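Local coordinates for flagellar protein (Xanthomonas campestris pv. campestris, PDB 3C12) that is probably required for flagellar hook formation, perhaps as a hook-capping scaffold, and is represented by its C-terminal part with Ig-like and Tudor-like domains, at residues A[16-22]-A[123-129]; A[37-43]-A[55-61]. All blocks are in the same frame, centred on the assembly; numbering follows the deposited sequence.

Interaction 1 of 2, residues A[16-22]-A[123-129]; sequences VPSAQVA and LTGLGTS
A tight beta-hairpin turn of the Tudor-like domain packs here, through Leu126 and Leu123, on the chain that passes from strand 13-17 into strand 20-23. Residues Thr124, Gly125 and Leu126 make the turn. It is closed by two backbone hydrogen bonds, from Leu123 N to Gly127 O and from Gly127 N to Leu123 O. No hydrogen bond crosses the contact, so it rests on apolar packing.

Leu126 contributes more to the contact than any other residue. Its CG stands anti to the carbonyl carbon (chi1 -70°), which sends the forked end toward 16-22. The CD2 branch sits 3.6 Å from Gln20 O and 3.9 Å from Ser18 OG, and Ala22 CB is a further neighbour. The CD1 branch faces the other way along the segment, 4.3 Å from Val16 CG2. That same Val16 CG2 meets Leu123 CD1 tip to tip at 4.0 Å. The other branch of Val16 lies against Ser129, with CG1 4.0 Å from OG. At the far end Ala22 CB rests on the turn backbone, 3.7 Å from Gly125 C.

The polar groups beside Leu126 are occupied with each other. Ser18 OG donates to Gln20 O at 2.6 Å, with the donor tilted 15° from the carbonyl plane. This bond ties the bend between the two short strands, and CD2 of Leu126 lies against both of its oxygens. Leu126 also touches Ala107 of strand 98-115, and its carbonyl O accepts a hydrogen bond from Lys84 NZ. Pro17 packs on Pro17 of the second subunit.

The arrangement is a three-residue beta-hairpin turn, between strands 118-123 and 127-130, packed against the bend where the chain leaves its pairing with strand 98-115 and takes up pairing with strand 83-93, in an all-beta protein.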
loop_
_atom_site.group_PDB
_atom_site.type_symbol
_atom_site.label_atom_id
_atom_site.label_comp_id
_atom_site.label_asym_id
_atom_site.label_seq_id
_atom_site.Cartn_x
_atom_site.Cartn_y
_atom_site.Cartn_z
ATOM N N VAL A 16 -5.732 0.974 -7.298
ATOM C CA VAL A 16 -5.422 1.841 -6.181
ATOM C C VAL A 16 -4.701 1.054 -5.100
ATOM O O VAL A 16 -4.904 -0.149 -4.949
ATOM C CB VAL A 16 -6.705 2.449 -5.584
ATOM C CG1 VAL A 16 -7.364 3.360 -6.596
ATOM C CG2 VAL A 16 -7.662 1.343 -5.182
ATOM N N PRO A 17 -3.824 1.727 -4.352
ATOM C CA PRO A 17 -3.071 1.090 -3.272
ATOM C C PRO A 17 -4.051 0.673 -2.186
ATOM O O PRO A 17 -4.753 1.514 -1.632
ATOM C CB PRO A 17 -2.140 2.202 -2.800
ATOM C CG PRO A 17 -1.942 3.017 -4.025
ATOM C CD PRO A 17 -3.327 3.088 -4.598
ATOM N N SER A 18 -4.107 -0.619 -1.884
ATOM C CA SER A 18 -5.025 -1.103 -0.863
ATOM C C SER A 18 -4.405 -2.234 -0.063
ATOM O O SER A 18 -3.751 -3.104 -0.620
ATOM C CB SER A 18 -6.328 -1.578 -1.516
ATOM O OG SER A 18 -7.289 -1.941 -0.549
ATOM N N ALA A 19 -4.603 -2.207 1.249
ATOM C CA ALA A 19 -4.070 -3.246 2.116
ATOM C C ALA A 19 -5.065 -4.390 2.185
ATOM O O ALA A 19 -4.781 -5.433 2.759
ATOM C CB ALA A 19 -3.817 -2.695 3.506
ATOM N N GLN A 20 -6.239 -4.192 1.600
ATOM C CA GLN A 20 -7.255 -5.230 1.598
ATOM C C GLN A 20 -7.946 -5.351 0.251
ATOM O O GLN A 20 -7.854 -4.465 -0.589
ATOM C CB GLN A 20 -8.281 -4.989 2.721
ATOM C CG GLN A 20 -8.815 -3.569 2.851
ATOM C CD GLN A 20 -9.711 -3.381 4.074
ATOM O OE1 GLN A 20 -9.332 -3.721 5.192
ATOM N NE2 GLN A 20 -10.898 -2.828 3.861
ATOM N N VAL A 21 -8.612 -6.479 0.044
ATOM C CA VAL A 21 -9.339 -6.744 -1.192
ATOM C C VAL A 21 -10.766 -7.096 -0.801
ATOM O O VAL A 21 -11.035 -7.399 0.353
ATOM C CB VAL A 21 -8.725 -7.931 -1.963
ATOM C CG1 VAL A 21 -7.272 -7.646 -2.285
ATOM C CG2 VAL A 21 -8.834 -9.191 -1.141
ATOM N N ALA A 22 -11.690 -7.056 -1.746
ATOM C CA ALA A 22 -13.065 -7.374 -1.403
ATOM C C ALA A 22 -13.714 -8.340 -2.381
ATOM O O ALA A 22 -13.358 -8.383 -3.562
ATOM C CB ALA A 22 -13.883 -6.096 -1.311
ATOM N N LEU A 123 -15.623 3.108 -5.112
ATOM C CA LEU A 123 -15.145 1.819 -5.578
ATOM C C LEU A 123 -15.989 0.680 -5.040
ATOM O O LEU A 123 -16.181 0.547 -3.832
ATOM C CB LEU A 123 -13.691 1.654 -5.162
ATOM C CG LEU A 123 -12.825 2.850 -5.554
ATOM C CD1 LEU A 123 -11.439 2.654 -4.990
ATOM C CD2 LEU A 123 -12.776 3.007 -7.077
ATOM N N THR A 124 -16.494 -0.137 -5.957
ATOM C CA THR A 124 -17.336 -1.264 -5.606
ATOM C C THR A 124 -16.589 -2.272 -4.748
ATOM O O THR A 124 -15.552 -2.800 -5.153
ATOM C CB THR A 124 -17.851 -1.964 -6.859
ATOM O OG1 THR A 124 -18.383 -0.983 -7.761
ATOM C CG2 THR A 124 -18.940 -2.961 -6.497
ATOM N N GLY A 125 -17.134 -2.520 -3.559
ATOM C CA GLY A 125 -16.534 -3.451 -2.628
ATOM C C GLY A 125 -15.563 -2.807 -1.650
ATOM O O GLY A 125 -15.691 -2.970 -0.430
ATOM N N LEU A 126 -14.588 -2.072 -2.185
ATOM C CA LEU A 126 -13.572 -1.424 -1.369
ATOM C C LEU A 126 -14.099 -0.240 -0.607
ATOM O O LEU A 126 -13.861 -0.112 0.586
ATOM C CB LEU A 126 -12.402 -0.971 -2.232
ATOM C CG LEU A 126 -11.540 -2.099 -2.782
ATOM C CD1 LEU A 126 -10.485 -1.538 -3.708
ATOM C CD2 LEU A 126 -10.899 -2.844 -1.630
ATOM N N GLY A 127 -14.808 0.637 -1.301
ATOM C CA GLY A 127 -15.333 1.810 -0.642
ATOM C C GLY A 127 -14.947 3.107 -1.326
ATOM O O GLY A 127 -15.088 3.268 -2.541
ATOM N N THR A 128 -14.441 4.042 -0.543
ATOM C CA THR A 128 -14.081 5.335 -1.085
ATOM C C THR A 128 -12.618 5.523 -1.399
ATOM O O THR A 128 -11.741 4.928 -0.773
ATOM C CB THR A 128 -14.531 6.464 -0.135
ATOM O OG1 THR A 128 -15.628 7.165 -0.739
ATOM C CG2 THR A 128 -13.365 7.434 0.181
ATOM N N SER A 129 -12.364 6.376 -2.378
ATOM C CA SER A 129 -11.012 6.670 -2.759
ATOM C C SER A 129 -10.901 8.021 -3.411
ATOM O O SER A 129 -11.626 8.333 -4.345
ATOM C CB SER A 129 -10.474 5.619 -3.723
ATOM O OG SER A 129 -9.156 5.970 -4.119
#

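Interaction 2 of 2, residues A[37-43]-A[55-61]; sequences SAGFVNF and QLSVPAS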
loop_
_atom_site.group_PDB
_atom_site.type_symbol
_atom_site.label_atom_id
_atom_site.label_comp_id
_atom_site.label_asym_id
_atom_site.label_seq_id
_atom_site.Cartn_x
_atom_site.Cartn_y
_atom_site.Cartn_z
ATOM N N SER A 37 12.721 -7.893 -8.119
ATOM C CA SER A 37 13.713 -8.883 -8.501
ATOM C C SER A 37 13.017 -10.098 -9.077
ATOM O O SER A 37 11.799 -10.199 -9.016
ATOM C CB SER A 37 14.535 -9.291 -7.272
ATOM O OG SER A 37 15.487 -10.297 -7.585
ATOM N N ALA A 38 13.788 -11.009 -9.655
ATOM C CA ALA A 38 13.216 -12.230 -10.198
ATOM C C ALA A 38 13.030 -13.165 -9.002
ATOM O O ALA A 38 13.759 -13.073 -8.011
ATOM C CB ALA A 38 14.160 -12.842 -11.220
ATOM N N GLY A 39 12.047 -14.052 -9.086
ATOM C CA GLY A 39 11.788 -14.970 -7.990
ATOM C C GLY A 39 10.304 -15.249 -7.900
ATOM O O GLY A 39 9.666 -15.522 -8.910
ATOM N N PHE A 40 9.750 -15.199 -6.696
ATOM C CA PHE A 40 8.319 -15.419 -6.531
ATOM C C PHE A 40 7.750 -14.504 -5.458
ATOM O O PHE A 40 8.466 -14.009 -4.593
ATOM C CB PHE A 40 8.004 -16.889 -6.195
ATOM C CG PHE A 40 8.519 -17.351 -4.854
ATOM C CD1 PHE A 40 9.854 -17.689 -4.681
ATOM C CD2 PHE A 40 7.660 -17.461 -3.768
ATOM C CE1 PHE A 40 10.321 -18.131 -3.453
ATOM C CE2 PHE A 40 8.122 -17.901 -2.535
ATOM C CZ PHE A 40 9.453 -18.236 -2.379
ATOM N N VAL A 41 6.453 -14.257 -5.531
ATOM C CA VAL A 41 5.810 -13.418 -4.548
ATOM C C VAL A 41 4.645 -14.187 -3.957
ATOM O O VAL A 41 3.871 -14.811 -4.676
ATOM C CB VAL A 41 5.322 -12.103 -5.178
ATOM C CG1 VAL A 41 4.600 -12.393 -6.463
ATOM C CG2 VAL A 41 4.415 -11.371 -4.218
ATOM N N ASN A 42 4.549 -14.167 -2.634
ATOM C CA ASN A 42 3.473 -14.858 -1.941
ATOM C C ASN A 42 2.470 -13.870 -1.370
ATOM O O ASN A 42 2.812 -13.008 -0.561
ATOM C CB ASN A 42 4.029 -15.743 -0.819
ATOM C CG ASN A 42 4.661 -17.014 -1.340
ATOM O OD1 ASN A 42 5.189 -17.810 -0.574
ATOM N ND2 ASN A 42 4.608 -17.211 -2.648
ATOM N N PHE A 43 1.227 -14.006 -1.819
ATOM C CA PHE A 43 0.138 -13.154 -1.374
ATOM C C PHE A 43 -0.662 -13.912 -0.334
ATOM O O PHE A 43 -1.191 -14.979 -0.605
ATOM C CB PHE A 43 -0.755 -12.772 -2.555
ATOM C CG PHE A 43 -0.012 -12.126 -3.689
ATOM C CD1 PHE A 43 0.727 -12.894 -4.579
ATOM C CD2 PHE A 43 -0.029 -10.749 -3.851
ATOM C CE1 PHE A 43 1.437 -12.299 -5.612
ATOM C CE2 PHE A 43 0.680 -10.146 -4.882
ATOM C CZ PHE A 43 1.414 -10.923 -5.762
ATOM N N GLN A 55 -3.404 -18.550 0.686
ATOM C CA GLN A 55 -2.110 -18.032 0.274
ATOM C C GLN A 55 -1.855 -18.348 -1.198
ATOM O O GLN A 55 -2.082 -19.464 -1.661
ATOM C CB GLN A 55 -1.019 -18.647 1.145
ATOM C CG GLN A 55 0.153 -17.727 1.426
ATOM C CD GLN A 55 1.461 -18.335 0.982
ATOM O OE1 GLN A 55 2.507 -18.080 1.570
ATOM N NE2 GLN A 55 1.409 -19.140 -0.073
ATOM N N LEU A 56 -1.394 -17.349 -1.932
ATOM C CA LEU A 56 -1.116 -17.507 -3.349
ATOM C C LEU A 56 0.364 -17.270 -3.578
ATOM O O LEU A 56 1.009 -16.544 -2.822
ATOM C CB LEU A 56 -1.925 -16.491 -4.161
ATOM C CG LEU A 56 -3.442 -16.468 -3.964
ATOM C CD1 LEU A 56 -4.024 -15.163 -4.484
ATOM C CD2 LEU A 56 -4.064 -17.662 -4.668
ATOM N N SER A 57 0.903 -17.888 -4.620
ATOM C CA SER A 57 2.310 -17.722 -4.945
ATOM C C SER A 57 2.404 -17.510 -6.433
ATOM O O SER A 57 1.723 -18.184 -7.191
ATOM C CB SER A 57 3.100 -18.966 -4.540
ATOM O OG SER A 57 2.929 -19.239 -3.160
ATOM N N VAL A 58 3.229 -16.562 -6.858
ATOM C CA VAL A 58 3.383 -16.284 -8.287
ATOM C C VAL A 58 4.841 -16.060 -8.635
ATOM O O VAL A 58 5.537 -15.306 -7.955
ATOM C CB VAL A 58 2.592 -15.016 -8.727
ATOM C CG1 VAL A 58 2.774 -14.772 -10.215
ATOM C CG2 VAL A 58 1.130 -15.178 -8.409
ATOM N N PRO A 59 5.321 -16.712 -9.705
ATOM C CA PRO A 59 6.714 -16.551 -10.124
ATOM C C PRO A 59 6.914 -15.169 -10.748
ATOM O O PRO A 59 5.953 -14.527 -11.182
ATOM C CB PRO A 59 6.903 -17.686 -11.123
ATOM C CG PRO A 59 5.565 -17.774 -11.762
ATOM C CD PRO A 59 4.618 -17.662 -10.585
ATOM N N ALA A 60 8.162 -14.716 -10.770
ATOM C CA ALA A 60 8.500 -13.419 -11.335
ATOM C C ALA A 60 9.731 -13.524 -12.230
ATOM O O ALA A 60 10.868 -13.500 -11.759
ATOM C CB ALA A 60 8.750 -12.410 -10.221
ATOM N N SER A 61 9.478 -13.652 -13.526
ATOM C CA SER A 61 10.522 -13.747 -14.536
ATOM C C SER A 61 11.710 -12.842 -14.206
ATOM O O SER A 61 12.871 -13.227 -14.375
ATOM C CB SER A 61 9.931 -13.373 -15.898
ATOM O OG SER A 61 9.128 -12.199 -15.811
#
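Residues 39-43 and 55-60 pair as part of the antiparallel hairpin of strands 39-46 and 52-60 in the Ig-like domain, joined by six backbone hydrogen bonds. The bonds come in pairs at Gly39 with Ala60, Val41 with Val58 and Phe43 with Leu56. The middle pair is regular, with Val41 N to Val58 O at 2.8 Å and Val58 N to Val41 O at 2.9 Å. Leu56 N to Phe43 O is nearly straight at 170°, and the donor lies in the carbonyl plane. Phe40 with Pro59 and Asn42 with Ser57 are the non-hydrogen-bonded pairs.

The two faces of the hairpin differ. On one, Val41 and Val58 lie side by side, with CG1 of Val41 4.0 Å from CB of Val58. The Phe43 CG is anti to the carbonyl carbon (chi1 -55°), and the ring leans back along the sheet. Its CE1 comes to 4.0 Å from Val58 CG2, while Leu56 O lies at the ring edge, near its plane. Leu56 and Ala60 belong to the same face. It packs on strand 64-70, where Val58 meets Val66, Leu56 meets Trp70 and the Phe43 ring meets Phe68.

The other face bears Asn42, Ser57, Phe40 and Pro59. Asn42 reaches across over Ser57, but its ND2 has a poor angle to Ser57 OG and makes no hydrogen bond with it. ND2 instead bonds weakly to Val41 O at 3.2 Å. The amides of Asn42 and Gln55 are turned 55° apart. Their OD1 and OE1 stand 3.4 Å from each other as two acceptors. Carbon CG of Asn42 lies at the in-plane edge of the Phe40 ring.

Val41, Phe43, Leu56 and Val58 thus give the hairpin an apolar face that packs on strand 64-70. On the face of Asn42 and Ser57 no side-chain hydrogen bond crosses, so the backbone alone supplies the cross-strand hydrogen bonds.

How the interactions relate
Interaction 1 and interaction 2 both reach the same antiparallel sheet, yet they do not touch. Their centres are 22 Å apart and their nearest atoms about 8 Å. Along the chain, the hairpin 37-43 with 55-61 is nested inside the long loop that interaction 1 closes between 16-22 and 123-129. Strand 83-93 connects them: it pairs with 20-23 at one place and with 39-46 at another. Interaction 2 is local and held by backbone hydrogen bonds. Interaction 1 joins distant parts of the chain by side-chain packing. The second subunit reaches interaction 1, whereas no other chain of the assembly touches interaction 2.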